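Local atomic coordinates of peptidoglycan recognition protein 3 (PDB entry 4Z8I), a protein that probably cleaves bacterial peptidoglycan as a zinc-dependent N-acetylmuramoyl-L-alanine amidase that carries a chitin-binding domain. Residues Val90-Ser95 / Ala209-Leu214; Asn129-Asn134 / Cys162-Phe167. One frame throughout, in Å; residues are numbered along the deposited sequence.

Contact 1: Val90-Ser95 / Ala209-Leu214; sequences VVIHHS and ACPGNL. With ZN (zinc ion), chain B.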
ATOM      1  N   VAL A  90       8.814  -5.081   4.114  1.00 35.77           N
ATOM      2  CA  VAL A  90       7.362  -5.128   3.952  1.00 35.79           C
ATOM      3  C   VAL A  90       6.918  -6.550   3.624  1.00 40.45           C
ATOM      4  O   VAL A  90       7.429  -7.162   2.682  1.00 35.29           O
ATOM      5  CB  VAL A  90       6.893  -4.191   2.821  1.00 36.68           C
ATOM      6  CG1 VAL A  90       5.381  -4.211   2.705  1.00 32.60           C
ATOM      7  CG2 VAL A  90       7.379  -2.779   3.070  1.00 30.38           C
ATOM      8  N   VAL A  91       5.975  -7.074   4.405  1.00 33.26           N
ATOM      9  CA  VAL A  91       5.480  -8.434   4.205  1.00 37.41           C
ATOM     10  C   VAL A  91       4.053  -8.400   3.667  1.00 44.83           C
ATOM     11  O   VAL A  91       3.194  -7.699   4.207  1.00 36.63           O
ATOM     12  CB  VAL A  91       5.532  -9.253   5.511  1.00 33.10           C
ATOM     13  CG1 VAL A  91       5.123 -10.689   5.260  1.00 31.72           C
ATOM     14  CG2 VAL A  91       6.928  -9.208   6.101  1.00 28.44           C
ATOM     15  N   ILE A  92       3.806  -9.153   2.598  1.00 37.94           N
ATOM     16  CA  ILE A  92       2.496  -9.165   1.958  1.00 37.53           C
ATOM     17  C   ILE A  92       1.698 -10.408   2.351  1.00 48.89           C
ATOM     18  O   ILE A  92       2.210 -11.530   2.302  1.00 33.22           O
ATOM     19  CB  ILE A  92       2.625  -9.090   0.426  1.00 33.98           C
ATOM     20  CG1 ILE A  92       3.374  -7.821   0.020  1.00 39.32           C
ATOM     21  CG2 ILE A  92       1.253  -9.134  -0.235  1.00 25.65           C
ATOM     22  CD1 ILE A  92       2.660  -6.539   0.404  1.00 24.61           C
ATOM     23  N   HIS A  93       0.442 -10.200   2.737  1.00 39.84           N
ATOM     24  CA  HIS A  93      -0.414 -11.287   3.194  1.00 31.41           C
ATOM     25  C   HIS A  93      -1.681 -11.378   2.359  1.00 38.83           C
ATOM     26  O   HIS A  93      -2.061 -10.415   1.694  1.00 37.61           O
ATOM     27  CB  HIS A  93      -0.802 -11.069   4.658  1.00 26.32           C
ATOM     28  CG  HIS A  93       0.332 -11.230   5.618  1.00 32.51           C
ATOM     29  ND1 HIS A  93       0.635 -12.434   6.214  1.00 41.69           N
ATOM     30  CD2 HIS A  93       1.236 -10.339   6.090  1.00 31.70           C
ATOM     31  CE1 HIS A  93       1.677 -12.281   7.010  1.00 33.61           C
ATOM     32  NE2 HIS A  93       2.062 -11.019   6.951  1.00 30.78           N
ATOM     33  N   HIS A  94      -2.330 -12.539   2.387  1.00 30.83           N
ATOM     34  CA  HIS A  94      -3.703 -12.636   1.901  1.00 34.32           C
ATOM     35  C   HIS A  94      -4.615 -13.099   3.034  1.00 34.91           C
ATOM     36  O   HIS A  94      -4.165 -13.741   3.982  1.00 30.89           O
ATOM     37  CB  HIS A  94      -3.829 -13.509   0.638  1.00 23.61           C
ATOM     38  CG  HIS A  94      -3.834 -14.987   0.895  1.00 45.81           C
ATOM     39  ND1 HIS A  94      -4.463 -15.880   0.051  1.00 35.79           N
ATOM     40  CD2 HIS A  94      -3.274 -15.731   1.879  1.00 33.39           C
ATOM     41  CE1 HIS A  94      -4.301 -17.107   0.513  1.00 31.65           C
ATOM     42  NE2 HIS A  94      -3.585 -17.045   1.621  1.00 35.39           N
ATOM     43  N   SER A  95      -5.890 -12.740   2.949  1.00 43.70           N
ATOM     44  CA  SER A  95      -6.844 -13.081   3.995  1.00 35.89           C
ATOM     45  C   SER A  95      -7.132 -14.579   4.007  1.00 46.52           C
ATOM     46  O   SER A  95      -7.535 -15.127   5.034  1.00 38.98           O
ATOM     47  CB  SER A  95      -8.146 -12.303   3.793  1.00 22.00           C
ATOM     48  OG  SER A  95      -9.169 -12.774   4.646  1.00 98.55           O
ATOM     49  N   ALA A 209       1.061 -20.832   2.761  1.00 52.87           N
ATOM     50  CA  ALA A 209       0.831 -20.633   1.338  1.00 44.52           C
ATOM     51  C   ALA A 209       0.523 -19.158   1.090  1.00 44.84           C
ATOM     52  O   ALA A 209       0.368 -18.726  -0.051  1.00 43.11           O
ATOM     53  CB  ALA A 209      -0.306 -21.512   0.851  1.00 41.10           C
ATOM     54  N   CYS A 210       0.432 -18.395   2.175  1.00 33.41           N
ATOM     55  CA  CYS A 210       0.221 -16.952   2.106  1.00 40.76           C
ATOM     56  C   CYS A 210       1.384 -16.318   1.353  1.00 42.49           C
ATOM     57  O   CYS A 210       2.536 -16.689   1.571  1.00 49.22           O
ATOM     58  CB  CYS A 210       0.138 -16.381   3.525  1.00 24.30           C
ATOM     59  SG  CYS A 210      -0.536 -14.721   3.671  1.00 40.54           S
ATOM     60  N   PRO A 211       1.097 -15.341   0.478  1.00 39.12           N
ATOM     61  CA  PRO A 211      -0.201 -14.709   0.233  1.00 45.14           C
ATOM     62  C   PRO A 211      -0.961 -15.320  -0.939  1.00 57.39           C
ATOM     63  O   PRO A 211      -1.655 -14.589  -1.645  1.00 67.26           O
ATOM     64  CB  PRO A 211       0.201 -13.285  -0.134  1.00 43.58           C
ATOM     65  CG  PRO A 211       1.471 -13.476  -0.896  1.00 24.97           C
ATOM     66  CD  PRO A 211       2.168 -14.674  -0.284  1.00 39.44           C
ATOM     67  N   GLY A 212      -0.837 -16.627  -1.146  1.00 34.95           N
ATOM     68  CA  GLY A 212      -1.473 -17.269  -2.283  1.00 27.68           C
ATOM     69  C   GLY A 212      -0.592 -17.224  -3.518  1.00 47.29           C
ATOM     70  O   GLY A 212       0.142 -16.260  -3.721  1.00 54.43           O
ATOM     71  N   ASN A 213      -0.675 -18.263  -4.345  1.00 45.08           N
ATOM     72  CA  ASN A 213       0.189 -18.401  -5.519  1.00 40.54           C
ATOM     73  C   ASN A 213       0.215 -17.213  -6.485  1.00 49.97           C
ATOM     74  O   ASN A 213       1.281 -16.678  -6.777  1.00 56.70           O
ATOM     75  CB  ASN A 213      -0.154 -19.681  -6.293  1.00 41.91           C
ATOM     76  CG  ASN A 213       0.345 -20.937  -5.602  1.00 46.43           C
ATOM     77  OD1 ASN A 213       1.325 -20.908  -4.860  1.00 58.48           O
ATOM     78  ND2 ASN A 213      -0.327 -22.053  -5.855  1.00 47.95           N
ATOM     79  N   LEU A 214      -0.950 -16.812  -6.986  1.00 57.59           N
ATOM     80  CA  LEU A 214      -1.017 -15.777  -8.022  1.00 56.87           C
ATOM     81  C   LEU A 214      -0.609 -14.382  -7.537  1.00 60.44           C
ATOM     82  O   LEU A 214       0.096 -13.652  -8.241  1.00 53.90           O
ATOM     83  CB  LEU A 214      -2.406 -15.739  -8.668  1.00 48.97           C
ATOM     84  CG  LEU A 214      -2.816 -16.976  -9.473  1.00 47.86           C
ATOM     85  CD1 LEU A 214      -3.923 -16.639 -10.455  1.00 34.56           C
ATOM     86  CD2 LEU A 214      -1.626 -17.557 -10.204  1.00 34.91           C
TER
HETATM   87 ZN    ZN B 301       0.225 -14.344   5.768  0.95 44.88          ZN
HETATM   88  O   HOH W   1      -0.977 -14.513   7.299  1.00 39.06           O

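Contact 2: Asn129-Asn134 / Cys162-Phe167; sequences NFLVGN and CFMGDF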
ATOM      1  N   ASN A 129      -0.911  -4.541   9.991  1.00 32.97           N
ATOM      2  CA  ASN A 129      -0.787  -3.095  10.092  1.00 26.25           C
ATOM      3  C   ASN A 129      -1.791  -2.412   9.174  1.00 29.34           C
ATOM      4  O   ASN A 129      -2.358  -1.375   9.517  1.00 25.44           O
ATOM      5  CB  ASN A 129       0.632  -2.647   9.735  1.00 30.65           C
ATOM      6  CG  ASN A 129       1.674  -3.195  10.687  1.00 35.08           C
ATOM      7  OD1 ASN A 129       2.274  -4.241  10.433  1.00 38.22           O
ATOM      8  ND2 ASN A 129       1.897  -2.490  11.792  1.00 29.65           N
ATOM      9  N   PHE A 130      -2.002  -2.999   8.001  1.00 23.87           N
ATOM     10  CA  PHE A 130      -2.963  -2.466   7.045  1.00 24.06           C
ATOM     11  C   PHE A 130      -3.637  -3.586   6.267  1.00 33.02           C
ATOM     12  O   PHE A 130      -3.062  -4.661   6.083  1.00 40.12           O
ATOM     13  CB  PHE A 130      -2.283  -1.507   6.067  1.00 25.12           C
ATOM     14  CG  PHE A 130      -1.724  -0.275   6.711  1.00 40.00           C
ATOM     15  CD1 PHE A 130      -2.540   0.814   6.978  1.00 41.76           C
ATOM     16  CD2 PHE A 130      -0.379  -0.198   7.039  1.00 39.72           C
ATOM     17  CE1 PHE A 130      -2.027   1.953   7.567  1.00 35.24           C
ATOM     18  CE2 PHE A 130       0.142   0.939   7.630  1.00 37.25           C
ATOM     19  CZ  PHE A 130      -0.682   2.016   7.895  1.00 34.90           C
ATOM     20  N   LEU A 131      -4.859  -3.330   5.815  1.00 35.46           N
ATOM     21  CA  LEU A 131      -5.548  -4.274   4.946  1.00 32.18           C
ATOM     22  C   LEU A 131      -5.915  -3.593   3.634  1.00 31.03           C
ATOM     23  O   LEU A 131      -5.919  -2.373   3.541  1.00 31.06           O
ATOM     24  CB  LEU A 131      -6.784  -4.866   5.629  1.00 36.49           C
ATOM     25  CG  LEU A 131      -6.512  -5.694   6.892  1.00 32.76           C
ATOM     26  CD1 LEU A 131      -6.577  -4.822   8.132  1.00 30.64           C
ATOM     27  CD2 LEU A 131      -7.468  -6.874   7.021  1.00 19.65           C
ATOM     28  N   VAL A 132      -6.191  -4.391   2.612  1.00 48.48           N
ATOM     29  CA  VAL A 132      -6.547  -3.868   1.301  1.00 43.07           C
ATOM     30  C   VAL A 132      -7.686  -4.708   0.751  1.00 34.01           C
ATOM     31  O   VAL A 132      -7.612  -5.938   0.764  1.00 41.93           O
ATOM     32  CB  VAL A 132      -5.352  -3.924   0.324  1.00 45.57           C
ATOM     33  CG1 VAL A 132      -5.799  -3.591  -1.084  1.00 50.90           C
ATOM     34  CG2 VAL A 132      -4.252  -2.969   0.764  1.00 37.71           C
ATOM     35  N   GLY A 133      -8.745  -4.050   0.293  1.00 29.92           N
ATOM     36  CA  GLY A 133      -9.880  -4.753  -0.276  1.00 23.70           C
ATOM     37  C   GLY A 133      -9.949  -4.580  -1.780  1.00 43.55           C
ATOM     38  O   GLY A 133      -9.316  -3.684  -2.340  1.00 49.27           O
ATOM     39  N   ASN A 134     -10.724  -5.436  -2.440  1.00 45.52           N
ATOM     40  CA  ASN A 134     -10.906  -5.343  -3.883  1.00 33.15           C
ATOM     41  C   ASN A 134     -11.672  -4.084  -4.273  1.00 36.73           C
ATOM     42  O   ASN A 134     -11.801  -3.770  -5.457  1.00 38.82           O
ATOM     43  CB  ASN A 134     -11.606  -6.594  -4.424  1.00 44.57           C
ATOM     44  CG  ASN A 134     -10.635  -7.718  -4.748  1.00 52.01           C
ATOM     45  OD1 ASN A 134      -9.437  -7.615  -4.486  1.00 57.81           O
ATOM     46  ND2 ASN A 134     -11.153  -8.798  -5.322  1.00 42.50           N
ATOM     47  N   CYS A 162      -2.243  -6.894   4.389  1.00 37.38           N
ATOM     48  CA  CYS A 162      -3.033  -8.064   4.021  1.00 39.81           C
ATOM     49  C   CYS A 162      -4.124  -7.733   3.015  1.00 40.15           C
ATOM     50  O   CYS A 162      -4.996  -6.916   3.286  1.00 34.83           O
ATOM     51  CB  CYS A 162      -3.654  -8.700   5.264  1.00 44.70           C
ATOM     52  SG  CYS A 162      -4.706 -10.116   4.906  1.00 37.93           S
ATOM     53  N   PHE A 163      -4.070  -8.372   1.851  1.00 37.67           N
ATOM     54  CA  PHE A 163      -5.148  -8.261   0.879  1.00 40.95           C
ATOM     55  C   PHE A 163      -6.299  -9.124   1.366  1.00 46.24           C
ATOM     56  O   PHE A 163      -6.085 -10.250   1.812  1.00 41.77           O
ATOM     57  CB  PHE A 163      -4.690  -8.743  -0.497  1.00 40.65           C
ATOM     58  CG  PHE A 163      -3.727  -7.816  -1.178  1.00 51.19           C
ATOM     59  CD1 PHE A 163      -2.406  -7.734  -0.762  1.00 41.74           C
ATOM     60  CD2 PHE A 163      -4.139  -7.038  -2.249  1.00 59.31           C
ATOM     61  CE1 PHE A 163      -1.520  -6.886  -1.392  1.00 36.21           C
ATOM     62  CE2 PHE A 163      -3.255  -6.188  -2.884  1.00 47.02           C
ATOM     63  CZ  PHE A 163      -1.946  -6.114  -2.456  1.00 41.62           C
ATOM     64  N   MET A 164      -7.517  -8.600   1.296  1.00 42.82           N
ATOM     65  CA  MET A 164      -8.678  -9.371   1.726  1.00 31.02           C
ATOM     66  C   MET A 164      -9.244 -10.231   0.600  1.00 33.77           C
ATOM     67  O   MET A 164      -9.848  -9.726  -0.348  1.00 34.97           O
ATOM     68  CB  MET A 164      -9.748  -8.466   2.333  1.00 21.85           C
ATOM     69  CG  MET A 164      -9.343  -7.919   3.689  1.00 21.09           C
ATOM     70  SD  MET A 164     -10.626  -6.942   4.477  1.00 41.28           S
ATOM     71  CE  MET A 164     -10.751  -5.571   3.329  1.00 25.36           C
ATOM     72  N   GLY A 165      -9.030 -11.538   0.720  1.00 42.25           N
ATOM     73  CA  GLY A 165      -9.479 -12.500  -0.269  1.00 24.39           C
ATOM     74  C   GLY A 165      -8.553 -13.700  -0.309  1.00 35.93           C
ATOM     75  O   GLY A 165      -7.575 -13.763   0.441  1.00 49.42           O
ATOM     76  N   ASP A 166      -8.866 -14.659  -1.174  1.00 39.28           N
ATOM     77  CA  ASP A 166      -8.005 -15.816  -1.383  1.00 44.56           C
ATOM     78  C   ASP A 166      -7.422 -15.729  -2.784  1.00 54.01           C
ATOM     79  O   ASP A 166      -8.158 -15.753  -3.772  1.00 56.43           O
ATOM     80  CB  ASP A 166      -8.794 -17.116  -1.224  1.00 44.16           C
ATOM     81  CG  ASP A 166      -7.898 -18.339  -1.122  1.00 55.30           C
ATOM     82  OD1 ASP A 166      -6.680 -18.220  -1.375  1.00 68.27           O
ATOM     83  OD2 ASP A 166      -8.413 -19.427  -0.795  1.00 65.66           O
ATOM     84  N   PHE A 167      -6.101 -15.628  -2.871  1.00 27.07           N
ATOM     85  CA  PHE A 167      -5.460 -15.381  -4.156  1.00 27.86           C
ATOM     86  C   PHE A 167      -4.485 -16.481  -4.551  1.00 32.36           C
ATOM     87  O   PHE A 167      -3.375 -16.219  -5.013  1.00 44.73           O
ATOM     88  CB  PHE A 167      -4.812 -13.997  -4.156  1.00 31.65           C
ATOM     89  CG  PHE A 167      -5.774 -12.900  -3.806  1.00 41.46           C
ATOM     90  CD1 PHE A 167      -6.794 -12.556  -4.680  1.00 31.39           C
ATOM     91  CD2 PHE A 167      -5.686 -12.241  -2.592  1.00 34.91           C
ATOM     92  CE1 PHE A 167      -7.693 -11.564  -4.359  1.00 26.45           C
ATOM     93  CE2 PHE A 167      -6.583 -11.248  -2.264  1.00 32.21           C
ATOM     94  CZ  PHE A 167      -7.588 -10.908  -3.150  1.00 32.30           C
TER

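Contact 1: Val90-Ser95 / Ala209-Leu214
H93 and C210 bind one zinc ion from two distant parts of the chain, and the contact forms the metal site of the PGRP amidase fold. H93 ND1 lies 2.0 Å from the zinc and C210 SG 2.3 Å. H202 and a water complete the set of four ligands. A zinc-bound water is consistent with the amide hydrolysis expected of this family. H93 CG lies anti to the carbonyl carbon (chi1 -69°), and the ring stands across the chain (chi2 -91°) with ND1 to the metal. Its far nitrogen, NE2, is hydrogen-bonded to H150 ND1, so the ring is gripped at both nitrogens, by the zinc and by this second-shell residue, which probably limits its rotation.

One hydrogen bond joins the segments directly. The backbone N of H94 donates to C210 SG over 3.1 Å, nearly straight at 165°. The thiolate expected on zinc is thus held by metal and amide together, and the N-H probably draws off some of its negative charge.

The rest is packing. The H94 side chain points to the 209-214 loop. One ring face lies against the P211-G212 peptide, and G212 CA sits 4.2 Å from the ring centroid in a CH-pi contact. C210 SG meets the same ring at its edge. An alanine in place of H94 would probably open a gap against this peptide, leave the P211-G212 turn freer to shift and lose the weak hydrogen bond between H94 ND1 and F167 N. P211 follows a cis peptide bond, and its CB rests 3.6 Å from I92 O.

Contact 2: Asn129-Asn134 / Cys162-Phe167
L131 and V132 lie beside C162 and F163 as neighbouring parallel strands, joined by three backbone hydrogen bonds. C162 N donates to F130 O, and V132 N donates to C162 O over 2.9 Å. M164 N donates to V132 O over 2.7 Å, almost in line with the carbonyl bond. C162 therefore uses both its N-H and its C=O on the same neighbouring strand.

Side chains pair on both faces of the sheet. L131 and C162 share one face. There the L131 side chain meets M164 at about a right angle, with CD2 4.0 Å from M164 CG. The M164 chain bends at its last torsion (chi3 -64°), which brings CE to G133 CA at 3.8 Å. V132 and F163 share the other face and lie side by side. V132 CG1 reaches F163 CD2 at 4.0 Å. Beyond the paired residues, N134 OD1 approaches F167 CZ.

Further out, the side-chain OD1 of N129 takes a hydrogen bond from the backbone N of G160, two residues before C162. L131 and M164 pack on helix 103-120, while V132 and F163 pack on helix 174-190. The central sheet of the amidase fold is thus layered between these helices, with strand 87-94 on the far side of strand 158-163.

Overall arrangement
The centres of contacts 1 and 2 lie about 9 Å apart. Both reach the six-stranded mixed sheet of the amidase domain. Strand 130-132 runs beside 158-163, which in turn borders 87-94. A probable hydrogen bond from F163 N to H93 O joins the two contacts directly. Along the chain, 129-134 and 162-167 both fall between 90-95 and 209-214, so the whole of contact 2 comes between the two halves of contact 1 in sequence. Contact 2 thus builds the sheet interior next to the strand that carries H93, and contact 1 brings the late C210 loop to that strand to form the zinc site.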